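Local coordinates for protein carbamate kinase (Mycoplasma penetrans, PDB 4AXS) that probably acts as a carbamate kinase of the amino acid kinase family, transferring a phosphoryl group between carbamoyl phosphate and ADP, at residues N39-K44 against Y106-H110; V64-N70 against V205-G211. One frame throughout, in Å; residues are numbered along the deposited sequence.

Contact 1 of 2, residues N39-K44 against Y106-H110; sequences NPSQQK and YIGYH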
ATOM      1  N   ASN A  39       8.997   0.295 -16.598  1.00 45.72           N
ATOM      2  CA  ASN A  39       9.472   1.419 -15.827  1.00 45.22           C
ATOM      3  C   ASN A  39       8.294   2.233 -15.357  1.00 46.71           C
ATOM      4  O   ASN A  39       7.208   2.136 -15.934  1.00 44.26           O
ATOM      5  CB  ASN A  39      10.446   2.277 -16.653  1.00 46.09           C
ATOM      6  CG  ASN A  39       9.843   2.756 -17.974  1.00 54.56           C
ATOM      7  OD1 ASN A  39       8.658   3.090 -18.058  1.00 53.32           O
ATOM      8  ND2 ASN A  39      10.665   2.792 -19.011  1.00 57.19           N
ATOM      9  N   PRO A  40       8.502   3.041 -14.306  1.00 45.21           N
ATOM     10  CA  PRO A  40       7.413   3.888 -13.816  1.00 45.10           C
ATOM     11  C   PRO A  40       6.884   4.712 -14.978  1.00 48.77           C
ATOM     12  O   PRO A  40       5.668   4.803 -15.201  1.00 45.63           O
ATOM     13  CB  PRO A  40       8.103   4.802 -12.796  1.00 48.34           C
ATOM     14  CG  PRO A  40       9.365   4.091 -12.418  1.00 51.32           C
ATOM     15  CD  PRO A  40       9.781   3.313 -13.628  1.00 46.11           C
ATOM     16  N   SER A  41       7.819   5.288 -15.728  1.00 47.39           N
ATOM     17  CA  SER A  41       7.478   6.180 -16.822  1.00 45.10           C
ATOM     18  C   SER A  41       6.289   5.634 -17.574  1.00 49.29           C
ATOM     19  O   SER A  41       5.264   6.310 -17.674  1.00 51.66           O
ATOM     20  CB  SER A  41       8.665   6.367 -17.775  1.00 56.76           C
ATOM     21  OG  SER A  41       9.745   7.074 -17.167  1.00 53.27           O
ATOM     22  N   GLN A  42       6.423   4.403 -18.081  1.00 47.35           N
ATOM     23  CA  GLN A  42       5.402   3.799 -18.940  1.00 44.76           C
ATOM     24  C   GLN A  42       4.272   3.118 -18.161  1.00 48.24           C
ATOM     25  O   GLN A  42       3.137   3.034 -18.651  1.00 43.65           O
ATOM     26  CB  GLN A  42       6.025   2.832 -19.953  1.00 47.59           C
ATOM     27  CG  GLN A  42       6.571   1.538 -19.362  1.00 50.72           C
ATOM     28  CD  GLN A  42       7.098   0.572 -20.430  1.00 56.43           C
ATOM     29  OE1 GLN A  42       6.432  -0.401 -20.783  1.00 53.74           O
ATOM     30  NE2 GLN A  42       8.299   0.840 -20.941  1.00 58.35           N
ATOM     31  N   GLN A  43       4.579   2.639 -16.954  1.00 46.33           N
ATOM     32  CA  GLN A  43       3.559   2.074 -16.079  1.00 45.07           C
ATOM     33  C   GLN A  43       2.470   3.123 -15.855  1.00 49.50           C
ATOM     34  O   GLN A  43       1.272   2.812 -15.898  1.00 49.52           O
ATOM     35  CB  GLN A  43       4.162   1.600 -14.737  1.00 47.94           C
ATOM     36  CG  GLN A  43       3.173   0.816 -13.844  1.00 41.01           C
ATOM     37  CD  GLN A  43       3.786   0.295 -12.540  1.00 43.13           C
ATOM     38  OE1 GLN A  43       4.043   1.061 -11.600  1.00 45.39           O
ATOM     39  NE2 GLN A  43       3.979  -1.016 -12.464  1.00 37.91           N
ATOM     40  N   LYS A  44       2.890   4.369 -15.625  1.00 44.38           N
ATOM     41  CA  LYS A  44       1.941   5.471 -15.532  1.00 45.12           C
ATOM     42  C   LYS A  44       1.106   5.594 -16.813  1.00 43.56           C
ATOM     43  O   LYS A  44      -0.102   5.822 -16.766  1.00 42.67           O
ATOM     44  CB  LYS A  44       2.658   6.785 -15.216  1.00 44.80           C
ATOM     45  CG  LYS A  44       1.887   7.693 -14.266  1.00 44.36           C
ATOM     46  CD  LYS A  44       2.707   8.944 -13.913  1.00 46.75           C
ATOM     47  CE  LYS A  44       4.204   8.609 -13.868  1.00 51.13           C
ATOM     48  NZ  LYS A  44       5.043   9.664 -13.217  1.00 48.23           N
ATOM     49  N   TYR A 106       3.934   0.718  -4.983  1.00 34.59           N
ATOM     50  CA  TYR A 106       4.404   1.309  -6.221  1.00 33.71           C
ATOM     51  C   TYR A 106       3.273   1.214  -7.249  1.00 37.37           C
ATOM     52  O   TYR A 106       2.863   2.218  -7.834  1.00 42.52           O
ATOM     53  CB  TYR A 106       5.687   0.620  -6.680  1.00 37.01           C
ATOM     54  CG  TYR A 106       6.070   0.856  -8.128  1.00 42.23           C
ATOM     55  CD1 TYR A 106       6.091   2.141  -8.662  1.00 39.92           C
ATOM     56  CD2 TYR A 106       6.434  -0.219  -8.958  1.00 35.69           C
ATOM     57  CE1 TYR A 106       6.449   2.358  -9.984  1.00 43.01           C
ATOM     58  CE2 TYR A 106       6.795  -0.011 -10.269  1.00 40.39           C
ATOM     59  CZ  TYR A 106       6.799   1.283 -10.780  1.00 44.93           C
ATOM     60  OH  TYR A 106       7.154   1.505 -12.091  1.00 48.02           O
ATOM     61  N   ILE A 107       2.714   0.027  -7.422  1.00 30.74           N
ATOM     62  CA  ILE A 107       1.646  -0.130  -8.393  1.00 35.40           C
ATOM     63  C   ILE A 107       0.319   0.484  -7.931  1.00 36.25           C
ATOM     64  O   ILE A 107      -0.413   1.071  -8.728  1.00 33.24           O
ATOM     65  CB  ILE A 107       1.439  -1.617  -8.773  1.00 37.47           C
ATOM     66  CG1 ILE A 107       2.720  -2.195  -9.391  1.00 33.42           C
ATOM     67  CG2 ILE A 107       0.263  -1.758  -9.730  1.00 38.25           C
ATOM     68  CD1 ILE A 107       2.919  -3.662  -9.122  1.00 31.72           C
ATOM     69  N   GLY A 108       0.001   0.341  -6.649  1.00 33.96           N
ATOM     70  CA  GLY A 108      -1.277   0.817  -6.159  1.00 33.88           C
ATOM     71  C   GLY A 108      -1.394   2.314  -6.365  1.00 38.05           C
ATOM     72  O   GLY A 108      -2.468   2.855  -6.632  1.00 37.20           O
ATOM     73  N   TYR A 109      -0.262   2.987  -6.248  1.00 34.27           N
ATOM     74  CA  TYR A 109      -0.210   4.410  -6.497  1.00 36.65           C
ATOM     75  C   TYR A 109      -0.653   4.752  -7.922  1.00 39.20           C
ATOM     76  O   TYR A 109      -1.545   5.595  -8.124  1.00 37.90           O
ATOM     77  CB  TYR A 109       1.197   4.929  -6.198  1.00 34.29           C
ATOM     78  CG  TYR A 109       1.530   6.250  -6.833  1.00 34.43           C
ATOM     79  CD1 TYR A 109       0.662   7.333  -6.745  1.00 42.98           C
ATOM     80  CD2 TYR A 109       2.733   6.426  -7.497  1.00 37.42           C
ATOM     81  CE1 TYR A 109       0.985   8.560  -7.323  1.00 41.37           C
ATOM     82  CE2 TYR A 109       3.066   7.636  -8.069  1.00 40.29           C
ATOM     83  CZ  TYR A 109       2.194   8.695  -7.983  1.00 39.53           C
ATOM     84  OH  TYR A 109       2.537   9.885  -8.566  1.00 42.03           O
ATOM     85  N   HIS A 110      -0.039   4.103  -8.910  1.00 38.63           N
ATOM     86  CA  HIS A 110      -0.389   4.382 -10.303  1.00 38.19           C
ATOM     87  C   HIS A 110      -1.850   4.032 -10.615  1.00 36.26           C
ATOM     88  O   HIS A 110      -2.570   4.814 -11.224  1.00 39.42           O
ATOM     89  CB  HIS A 110       0.563   3.673 -11.260  1.00 40.97           C
ATOM     90  CG  HIS A 110       1.877   4.370 -11.430  1.00 38.62           C
ATOM     91  ND1 HIS A 110       3.065   3.681 -11.600  1.00 42.00           N
ATOM     92  CD2 HIS A 110       2.192   5.680 -11.485  1.00 37.51           C
ATOM     93  CE1 HIS A 110       4.052   4.547 -11.740  1.00 43.73           C
ATOM     94  NE2 HIS A 110       3.554   5.768 -11.670  1.00 43.29           N
TER
HETATM   95  O   HOH W   1       4.876  10.292 -10.131  1.00 41.66           O

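Contact 2 of 2, residues V64-N70 against V205-G211; sequences VIVGHGN and VCIVGGG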
ATOM      1  N   VAL A  64     -16.956  -3.197  -9.755  1.00 57.39           N
ATOM      2  CA  VAL A  64     -15.667  -3.721 -10.200  1.00 51.23           C
ATOM      3  C   VAL A  64     -14.666  -3.764  -9.055  1.00 53.67           C
ATOM      4  O   VAL A  64     -14.221  -2.725  -8.560  1.00 55.85           O
ATOM      5  CB  VAL A  64     -15.054  -2.897 -11.366  1.00 54.00           C
ATOM      6  CG1 VAL A  64     -13.747  -3.530 -11.844  1.00 48.59           C
ATOM      7  CG2 VAL A  64     -16.037  -2.758 -12.523  1.00 50.15           C
ATOM      8  N   ILE A  65     -14.325  -4.976  -8.634  1.00 52.40           N
ATOM      9  CA  ILE A  65     -13.233  -5.202  -7.702  1.00 44.18           C
ATOM     10  C   ILE A  65     -11.954  -5.353  -8.519  1.00 45.34           C
ATOM     11  O   ILE A  65     -11.891  -6.161  -9.440  1.00 37.90           O
ATOM     12  CB  ILE A  65     -13.463  -6.480  -6.908  1.00 47.27           C
ATOM     13  CG1 ILE A  65     -14.731  -6.357  -6.054  1.00 53.57           C
ATOM     14  CG2 ILE A  65     -12.252  -6.786  -6.030  1.00 49.71           C
ATOM     15  CD1 ILE A  65     -16.033  -6.321  -6.824  1.00 51.92           C
ATOM     16  N   VAL A  66     -10.931  -4.566  -8.199  1.00 47.54           N
ATOM     17  CA  VAL A  66      -9.737  -4.547  -9.044  1.00 45.60           C
ATOM     18  C   VAL A  66      -8.508  -5.208  -8.419  1.00 42.38           C
ATOM     19  O   VAL A  66      -8.295  -5.122  -7.206  1.00 43.28           O
ATOM     20  CB  VAL A  66      -9.402  -3.122  -9.498  1.00 40.17           C
ATOM     21  CG1 VAL A  66      -8.234  -3.147 -10.455  1.00 38.16           C
ATOM     22  CG2 VAL A  66     -10.616  -2.497 -10.160  1.00 36.91           C
ATOM     23  N   GLY A  67      -7.714  -5.871  -9.261  1.00 40.73           N
ATOM     24  CA  GLY A  67      -6.523  -6.586  -8.835  1.00 38.43           C
ATOM     25  C   GLY A  67      -5.456  -6.558  -9.913  1.00 39.18           C
ATOM     26  O   GLY A  67      -5.723  -6.131 -11.030  1.00 40.20           O
ATOM     27  N   HIS A  68      -4.243  -7.002  -9.586  1.00 38.85           N
ATOM     28  CA  HIS A  68      -3.119  -6.912 -10.516  1.00 37.71           C
ATOM     29  C   HIS A  68      -1.958  -7.796 -10.097  1.00 36.29           C
ATOM     30  O   HIS A  68      -1.787  -8.091  -8.914  1.00 35.22           O
ATOM     31  CB  HIS A  68      -2.621  -5.469 -10.622  1.00 38.77           C
ATOM     32  CG  HIS A  68      -1.969  -4.964  -9.370  1.00 36.35           C
ATOM     33  ND1 HIS A  68      -0.638  -5.177  -9.084  1.00 31.88           N
ATOM     34  CD2 HIS A  68      -2.469  -4.255  -8.331  1.00 33.41           C
ATOM     35  CE1 HIS A  68      -0.349  -4.641  -7.914  1.00 30.58           C
ATOM     36  NE2 HIS A  68      -1.441  -4.070  -7.440  1.00 36.11           N
ATOM     37  N   GLY A  69      -1.155  -8.208 -11.073  1.00 33.79           N
ATOM     38  CA  GLY A  69       0.032  -8.991 -10.797  1.00 33.16           C
ATOM     39  C   GLY A  69       1.212  -8.066 -10.612  1.00 36.61           C
ATOM     40  O   GLY A  69       1.061  -6.840 -10.671  1.00 33.38           O
ATOM     41  N   ASN A  70       2.394  -8.644 -10.404  1.00 35.77           N
ATOM     42  CA  ASN A  70       3.575  -7.844 -10.106  1.00 32.69           C
ATOM     43  C   ASN A  70       4.906  -8.508 -10.439  1.00 36.59           C
ATOM     44  O   ASN A  70       5.942  -8.118  -9.910  1.00 34.60           O
ATOM     45  CB  ASN A  70       3.565  -7.447  -8.642  1.00 30.68           C
ATOM     46  CG  ASN A  70       4.012  -8.572  -7.731  1.00 34.42           C
ATOM     47  OD1 ASN A  70       3.900  -9.760  -8.080  1.00 26.20           O
ATOM     48  ND2 ASN A  70       4.531  -8.207  -6.551  1.00 25.81           N
ATOM     49  N   VAL A 205     -14.866   1.280  -5.095  1.00 50.57           N
ATOM     50  CA  VAL A 205     -14.058   0.513  -6.037  1.00 48.97           C
ATOM     51  C   VAL A 205     -12.700   0.170  -5.409  1.00 48.31           C
ATOM     52  O   VAL A 205     -11.818   1.023  -5.296  1.00 47.54           O
ATOM     53  CB  VAL A 205     -13.893   1.249  -7.383  1.00 46.57           C
ATOM     54  CG1 VAL A 205     -13.602   2.701  -7.150  1.00 52.83           C
ATOM     55  CG2 VAL A 205     -12.800   0.603  -8.225  1.00 47.59           C
ATOM     56  N   CYS A 206     -12.561  -1.095  -5.014  1.00 46.09           N
ATOM     57  CA  CYS A 206     -11.477  -1.574  -4.167  1.00 43.42           C
ATOM     58  C   CYS A 206     -10.383  -2.315  -4.921  1.00 40.62           C
ATOM     59  O   CYS A 206     -10.652  -3.299  -5.596  1.00 37.41           O
ATOM     60  CB  CYS A 206     -12.033  -2.549  -3.135  1.00 48.93           C
ATOM     61  SG  CYS A 206     -13.426  -1.959  -2.196  1.00 52.80           S
ATOM     62  N   ILE A 207      -9.140  -1.872  -4.750  1.00 42.48           N
ATOM     63  CA  ILE A 207      -8.001  -2.541  -5.366  1.00 40.28           C
ATOM     64  C   ILE A 207      -7.305  -3.413  -4.336  1.00 37.50           C
ATOM     65  O   ILE A 207      -6.839  -2.921  -3.308  1.00 34.99           O
ATOM     66  CB  ILE A 207      -7.010  -1.535  -5.968  1.00 37.46           C
ATOM     67  CG1 ILE A 207      -7.757  -0.491  -6.801  1.00 36.08           C
ATOM     68  CG2 ILE A 207      -5.962  -2.256  -6.795  1.00 32.49           C
ATOM     69  CD1 ILE A 207      -6.885   0.646  -7.282  1.00 35.81           C
ATOM     70  N   VAL A 208      -7.250  -4.713  -4.617  1.00 36.19           N
ATOM     71  CA  VAL A 208      -6.681  -5.683  -3.687  1.00 34.12           C
ATOM     72  C   VAL A 208      -5.898  -6.782  -4.392  1.00 37.33           C
ATOM     73  O   VAL A 208      -5.900  -6.880  -5.631  1.00 38.58           O
ATOM     74  CB  VAL A 208      -7.769  -6.364  -2.864  1.00 36.94           C
ATOM     75  CG1 VAL A 208      -8.401  -5.381  -1.897  1.00 41.29           C
ATOM     76  CG2 VAL A 208      -8.813  -6.971  -3.781  1.00 40.63           C
ATOM     77  N   GLY A 209      -5.240  -7.619  -3.594  1.00 37.74           N
ATOM     78  CA  GLY A 209      -4.480  -8.748  -4.118  1.00 35.52           C
ATOM     79  C   GLY A 209      -3.370  -8.332  -5.068  1.00 40.43           C
ATOM     80  O   GLY A 209      -3.077  -9.041  -6.047  1.00 33.70           O
ATOM     81  N   GLY A 210      -2.753  -7.179  -4.790  1.00 33.88           N
ATOM     82  CA  GLY A 210      -1.647  -6.694  -5.601  1.00 31.62           C
ATOM     83  C   GLY A 210      -0.537  -7.726  -5.635  1.00 33.20           C
ATOM     84  O   GLY A 210      -0.080  -8.172  -4.589  1.00 33.80           O
ATOM     85  N   GLY A 211      -0.131  -8.139  -6.833  1.00 35.01           N
ATOM     86  CA  GLY A 211       0.885  -9.164  -6.989  1.00 33.58           C
ATOM     87  C   GLY A 211       0.513 -10.454  -6.291  1.00 33.47           C
ATOM     88  O   GLY A 211       1.368 -11.296  -6.024  1.00 32.04           O
TER

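Contact 1 of 2, residues N39-K44 against Y106-H110
Gln43 and His110 bury the most surface where the short helix 40-46 packs on the long helix 96-121 of this amino acid kinase fold. The two helix segments run in roughly the same direction, their axes 40° apart and 10.6 Å at closest approach, and come together most nearly at Lys44 and His110. Gln43 extends its chain, with CG on the far side of the CA-CB bond from the backbone N, and so brings its amide between the two helices. There His110 ND1 donates to Gln43 OE1 (2.8 Å, 157° at the hydrogen), although the place of Gln43 OE1 is less sure, because the model crowds this atom over a face of the Tyr106 ring. The oxygen sits in the imidazole plane, while the amide stands steeply to the ring, the two planes 76° apart. Gln43 NE2 lies 3.5 Å from Ile107 CG1. Tyr106 reaches in the reverse direction, and its OH abuts the pyrrolidine ring of Pro40, 3.4 Å from CG. At the N-terminus of helix 40-46, Asn39 OD1 accepts from Gln42 N, an N-cap bond. The far nitrogen of the imidazole, NE2, is hydrogen-bonded to Glu98 of the second subunit, so the contact borders the dimer interface. Lys44 CB lies over one face of the His110 ring, 4.1 Å from the centroid, and Lys44 NZ donates to a water that also hydrogen-bonds Tyr109 OH.

Contact 2 of 2, residues V64-N70 against V205-G211
Val66 and Ile207 form the single parallel bridge between the two strands, a pairing within the alpha/beta core of the amino acid kinase fold, fixed by a pair of backbone bonds: Val66 N to Cys206 O (2.9 Å) and Val208 N to Val66 O (2.8 Å). Ile207 CA adds a CA-H...O contact to Val66 O. Side-chain packing around this bridge is looser: Val66 CB meets Ile207 CG1 at 4.1 Å, and on the other face Ile65 CG2 meets Val208 CG2 at a similar separation. Further along, glycines 209-211 lie close to His68 and Asn70. His68 turns its ring toward this run with chi1 68°, placing CG between its backbone N and carbonyl carbon. Gly210 CA then lies over one face of the imidazole, 3.5 Å from the centroid, a CH-pi contact. The ring is held at two points, by His68 ND1 to Gly69 O (170° at the hydrogen) and by NE2 to Tyr130 OH. Gly211 N donates to His68 O at 2.7 Å. At the partly exposed end, Gly211 CA rests 3.3 Å from Asn70 OD1, and Asn70 ND2 is hydrogen-bonded to Ser103 OG. A sulfate, probably from the crystallisation liquor, is bound beside Gly69; such ions often mark pockets. Strand 64-68 pairs with strand 27-31 of the main sheet, strand 205-207 with strand 128-130, while helices 48-59 and 96-121 cover Val66 and helix 193-201 packs against Ile65, Cys206 and Val208.

How the contacts relate
The two contacts lie with centres about 14 Å apart and interleave along the chain: 39-44, 64-70, 106-110, then 205-211. All four segments belong to the amino acid kinase fold. Helix 96-121 connects them directly, since Ile107 of contact 1 sets its CG2 3.5 Å from His68 CE1 of contact 2, and its CD1 packs near Asn70 CB. Further along the same helix, Ile115 packs on Val205. Contact 2, its centre about 7 Å from the chain centre, joins strands in the interior, whereas contact 1, its centre about 16 Å out, borders the second subunit. Helix 96-121 thus spans from the strand pairing and the loop at Gly69 to the dimer interface.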